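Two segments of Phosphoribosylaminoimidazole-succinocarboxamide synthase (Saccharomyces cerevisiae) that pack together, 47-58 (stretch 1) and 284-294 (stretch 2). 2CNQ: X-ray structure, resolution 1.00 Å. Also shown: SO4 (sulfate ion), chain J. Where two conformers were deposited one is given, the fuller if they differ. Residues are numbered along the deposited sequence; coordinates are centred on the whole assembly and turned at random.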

# COMPACT_ATOMS: atom_id res chain seq x y z
N GLU A 47 -15.98 6.66 -8.40
CA GLU A 47 -16.16 7.77 -9.31
C GLU A 47 -15.44 8.98 -8.84
O GLU A 47 -14.86 9.69 -9.62
CB GLU A 47 -17.62 8.11 -9.43
CG GLU A 47 -17.91 9.20 -10.35
CD GLU A 47 -17.43 8.87 -11.73
OE1 GLU A 47 -17.43 7.69 -12.11
OE2 GLU A 47 -17.08 9.82 -12.45
N ASN A 48 -15.53 9.24 -7.55
CA ASN A 48 -14.97 10.40 -6.98
C ASN A 48 -13.75 10.08 -6.18
O ASN A 48 -13.44 8.95 -5.88
CB ASN A 48 -16.01 11.18 -6.19
CG ASN A 48 -16.73 10.38 -5.15
OD1 ASN A 48 -16.85 9.17 -5.22
ND2 ASN A 48 -17.28 11.10 -4.19
N SER A 49 -13.02 11.11 -5.90
CA SER A 49 -11.73 11.01 -5.29
C SER A 49 -11.78 11.39 -3.82
O SER A 49 -12.78 11.88 -3.31
CB SER A 49 -10.81 11.94 -6.10
OG SER A 49 -10.36 11.32 -7.34
N ILE A 50 -10.68 11.11 -3.16
CA ILE A 50 -10.48 11.53 -1.79
C ILE A 50 -9.43 12.62 -1.86
O ILE A 50 -8.29 12.33 -2.12
CB ILE A 50 -9.99 10.38 -0.93
CG1 ILE A 50 -10.90 9.16 -0.94
CG2 ILE A 50 -9.76 10.87 0.48
CD1 ILE A 50 -12.27 9.33 -0.42
N PRO A 51 -9.79 13.86 -1.67
CA PRO A 51 -8.82 14.91 -1.88
C PRO A 51 -7.58 14.70 -1.08
O PRO A 51 -7.63 14.45 0.12
CB PRO A 51 -9.55 16.18 -1.46
CG PRO A 51 -10.96 15.85 -1.74
CD PRO A 51 -11.13 14.40 -1.41
N GLU A 52 -6.47 14.82 -1.75
CA GLU A 52 -5.15 14.70 -1.16
C GLU A 52 -4.79 13.34 -0.64
O GLU A 52 -3.75 13.17 -0.09
CB GLU A 52 -4.88 15.77 -0.12
CG GLU A 52 -4.91 17.16 -0.71
CD GLU A 52 -6.31 17.70 -0.87
OE1 GLU A 52 -7.05 17.65 0.13
OE2 GLU A 52 -6.67 18.21 -1.95
N LYS A 53 -5.62 12.35 -0.89
CA LYS A 53 -5.25 11.00 -0.51
C LYS A 53 -3.92 10.64 -1.08
O LYS A 53 -3.13 10.00 -0.42
CB LYS A 53 -6.32 10.07 -0.99
CG LYS A 53 -6.01 8.62 -0.77
CD LYS A 53 -7.18 7.77 -1.17
CE LYS A 53 -6.83 6.32 -1.22
NZ LYS A 53 -6.19 5.95 -2.50
N GLY A 54 -3.67 11.01 -2.33
CA GLY A 54 -2.42 10.64 -2.92
C GLY A 54 -1.25 11.30 -2.29
O GLY A 54 -0.16 10.74 -2.25
N ILE A 55 -1.44 12.50 -1.79
CA ILE A 55 -0.39 13.13 -1.03
C ILE A 55 -0.12 12.30 0.21
O ILE A 55 0.99 12.04 0.56
CB ILE A 55 -0.78 14.55 -0.68
CG1 ILE A 55 -0.86 15.38 -1.96
CG2 ILE A 55 0.21 15.11 0.29
CD1 ILE A 55 -1.37 16.76 -1.74
N LEU A 56 -1.17 11.87 0.88
CA LEU A 56 -1.00 11.05 2.06
C LEU A 56 -0.30 9.78 1.74
O LEU A 56 0.62 9.38 2.46
CB LEU A 56 -2.34 10.81 2.69
CG LEU A 56 -2.30 10.12 4.03
CD1 LEU A 56 -3.47 10.56 4.82
CD2 LEU A 56 -2.31 8.63 3.92
N LEU A 57 -0.67 9.13 0.67
CA LEU A 57 -0.01 7.87 0.35
C LEU A 57 1.44 8.10 0.09
O LEU A 57 2.26 7.28 0.44
CB LEU A 57 -0.63 7.25 -0.85
CG LEU A 57 -2.11 6.96 -0.77
CD1 LEU A 57 -2.55 6.38 -2.07
CD2 LEU A 57 -2.45 6.09 0.38
N THR A 58 1.75 9.20 -0.56
CA THR A 58 3.09 9.52 -0.88
C THR A 58 3.87 9.80 0.36
O THR A 58 4.91 9.24 0.60
CB THR A 58 3.12 10.71 -1.82
OG1 THR A 58 2.45 10.38 -3.03
CG2 THR A 58 4.51 11.10 -2.17
N ILE A 284 -18.88 9.66 3.25
CA ILE A 284 -17.97 8.56 3.12
C ILE A 284 -16.63 9.05 2.65
O ILE A 284 -15.62 8.59 3.12
CB ILE A 284 -18.56 7.53 2.18
CG1 ILE A 284 -19.87 6.99 2.75
CG2 ILE A 284 -17.60 6.42 1.90
CD1 ILE A 284 -19.78 6.45 4.15
N VAL A 285 -16.62 10.00 1.73
CA VAL A 285 -15.37 10.62 1.35
C VAL A 285 -14.71 11.16 2.57
O VAL A 285 -13.54 10.93 2.82
CB VAL A 285 -15.61 11.75 0.36
CG1 VAL A 285 -14.36 12.53 0.13
CG2 VAL A 285 -16.16 11.23 -0.92
N ASP A 286 -15.45 11.93 3.33
CA ASP A 286 -14.86 12.63 4.43
C ASP A 286 -14.39 11.67 5.49
O ASP A 286 -13.33 11.84 6.04
CB ASP A 286 -15.86 13.58 5.02
CG ASP A 286 -16.18 14.73 4.09
OD1 ASP A 286 -17.13 15.45 4.43
OD2 ASP A 286 -15.50 14.94 3.09
N ARG A 287 -15.17 10.65 5.76
CA ARG A 287 -14.82 9.70 6.80
C ARG A 287 -13.61 8.89 6.39
O ARG A 287 -12.77 8.58 7.19
CB ARG A 287 -16.01 8.83 7.09
CG ARG A 287 -17.06 9.59 7.88
CD ARG A 287 -18.40 8.91 7.86
NE ARG A 287 -18.37 7.69 8.63
CZ ARG A 287 -19.36 6.80 8.63
NH1 ARG A 287 -20.45 7.00 7.90
NH2 ARG A 287 -19.26 5.71 9.36
N THR A 288 -13.57 8.55 5.12
CA THR A 288 -12.42 7.83 4.64
C THR A 288 -11.19 8.68 4.75
O THR A 288 -10.16 8.26 5.23
CB THR A 288 -12.63 7.44 3.18
OG1 THR A 288 -13.75 6.58 3.10
CG2 THR A 288 -11.47 6.71 2.64
N ARG A 289 -11.29 9.91 4.28
CA ARG A 289 -10.18 10.80 4.31
C ARG A 289 -9.68 10.95 5.73
O ARG A 289 -8.50 10.92 5.99
CB ARG A 289 -10.58 12.12 3.74
CG ARG A 289 -9.41 13.03 3.48
CD ARG A 289 -9.90 14.30 2.87
NE ARG A 289 -8.83 15.18 2.48
CZ ARG A 289 -8.26 16.07 3.26
NH1 ARG A 289 -8.65 16.24 4.49
NH2 ARG A 289 -7.30 16.82 2.77
N ALA A 290 -10.60 11.13 6.64
CA ALA A 290 -10.23 11.37 8.01
C ALA A 290 -9.60 10.16 8.61
O ALA A 290 -8.69 10.29 9.41
CB ALA A 290 -11.42 11.80 8.80
N LYS A 291 -10.07 8.99 8.29
CA LYS A 291 -9.45 7.78 8.79
C LYS A 291 -8.05 7.67 8.30
O LYS A 291 -7.16 7.30 9.04
CB LYS A 291 -10.27 6.58 8.37
CG LYS A 291 -11.46 6.39 9.24
CD LYS A 291 -12.39 5.31 8.66
CE LYS A 291 -13.55 4.98 9.54
NZ LYS A 291 -13.14 4.53 10.89
N TYR A 292 -7.83 7.95 7.02
CA TYR A 292 -6.50 7.86 6.48
C TYR A 292 -5.62 8.84 7.18
O TYR A 292 -4.48 8.53 7.49
CB TYR A 292 -6.50 8.14 5.00
CG TYR A 292 -6.82 6.97 4.14
CD1 TYR A 292 -6.01 6.68 3.07
CD2 TYR A 292 -7.92 6.16 4.36
CE1 TYR A 292 -6.28 5.63 2.24
CE2 TYR A 292 -8.20 5.11 3.53
CZ TYR A 292 -7.38 4.86 2.46
OH TYR A 292 -7.71 3.83 1.67
N ILE A 293 -6.11 10.05 7.37
CA ILE A 293 -5.28 11.05 8.01
C ILE A 293 -4.98 10.67 9.44
O ILE A 293 -3.90 10.90 9.89
CB ILE A 293 -5.95 12.41 7.87
CG1 ILE A 293 -5.80 12.87 6.43
CG2 ILE A 293 -5.35 13.40 8.83
CD1 ILE A 293 -6.67 14.03 6.05
N GLU A 294 -5.93 10.08 10.13
CA GLU A 294 -5.66 9.66 11.48
C GLU A 294 -4.58 8.61 11.50
O GLU A 294 -3.70 8.65 12.33
CB GLU A 294 -6.92 9.17 12.13
CG GLU A 294 -6.73 8.71 13.55
CD GLU A 294 -6.37 9.81 14.52
OE1 GLU A 294 -6.16 9.46 15.68
OE2 GLU A 294 -6.38 10.98 14.18
S SO4 J . -7.21 19.24 5.64
O1 SO4 J . -8.35 20.03 5.17
O2 SO4 J . -6.34 20.07 6.46
O3 SO4 J . -7.70 18.08 6.36
O4 SO4 J . -6.43 18.79 4.50

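A single arginine side chain joins the turn of one stretch to the helix of the other and binds a sulfate ion. Arg 289 leaves helix 284-294 with chi1, chi2 and chi3 all t, and this extended chain carries its guanidinium to the start of helix 53-58. There NE donates a hydrogen bond to Pro 51 O (2.7 Å), while NH2 forms a salt bridge with Glu 52 OE1 (2.8 Å). The sulfate, probably from the crystallisation liquor, accepts hydrogen bonds from NH1 to O3 and from NH2 to O4, both 2.8 Å. Pro 51 O, Glu 52 OE1 and sulfate O4 all lie at the guanidinium edge, near its plane, where the N-H groups point.

The receiving backbone is a type II turn from Ile 50 to Lys 53, closed by Lys 53 N to Ile 50 O (2.9 Å). Proline suits its second position, with phi -55° and psi 132°; Glu 52, at the N-cap position, takes the positive phi of the third.

Apolar packing flanks this polar site. Ile 50, buried, reaches Val 285 CG1 with its CD1 (3.9 Å), and its CG2 lies 3.6 Å from Arg 289 CB, so the aliphatic base of the arginine is covered while its charged end meets oxygen atoms. The compact Val 285 also meets Pro 51, CG1 to CD at 4.0 Å.

The two helices run nearly parallel, at 19°, with their axes 10.5 Å apart at closest approach. Leu 56 points toward the other helix and helps fill this gap, its CD1 lying 3.9 Å from Tyr 292 CB and 3.7 Å from Ile 293 CG1. Tyr 292 points back toward stretch 1; its CE1 lies 3.6 Å from Lys 53 CE, a methylene contact that leaves the lysine NZ to hydrogen-bond elsewhere in the structure. The contact buries 546 Å², both sides summed.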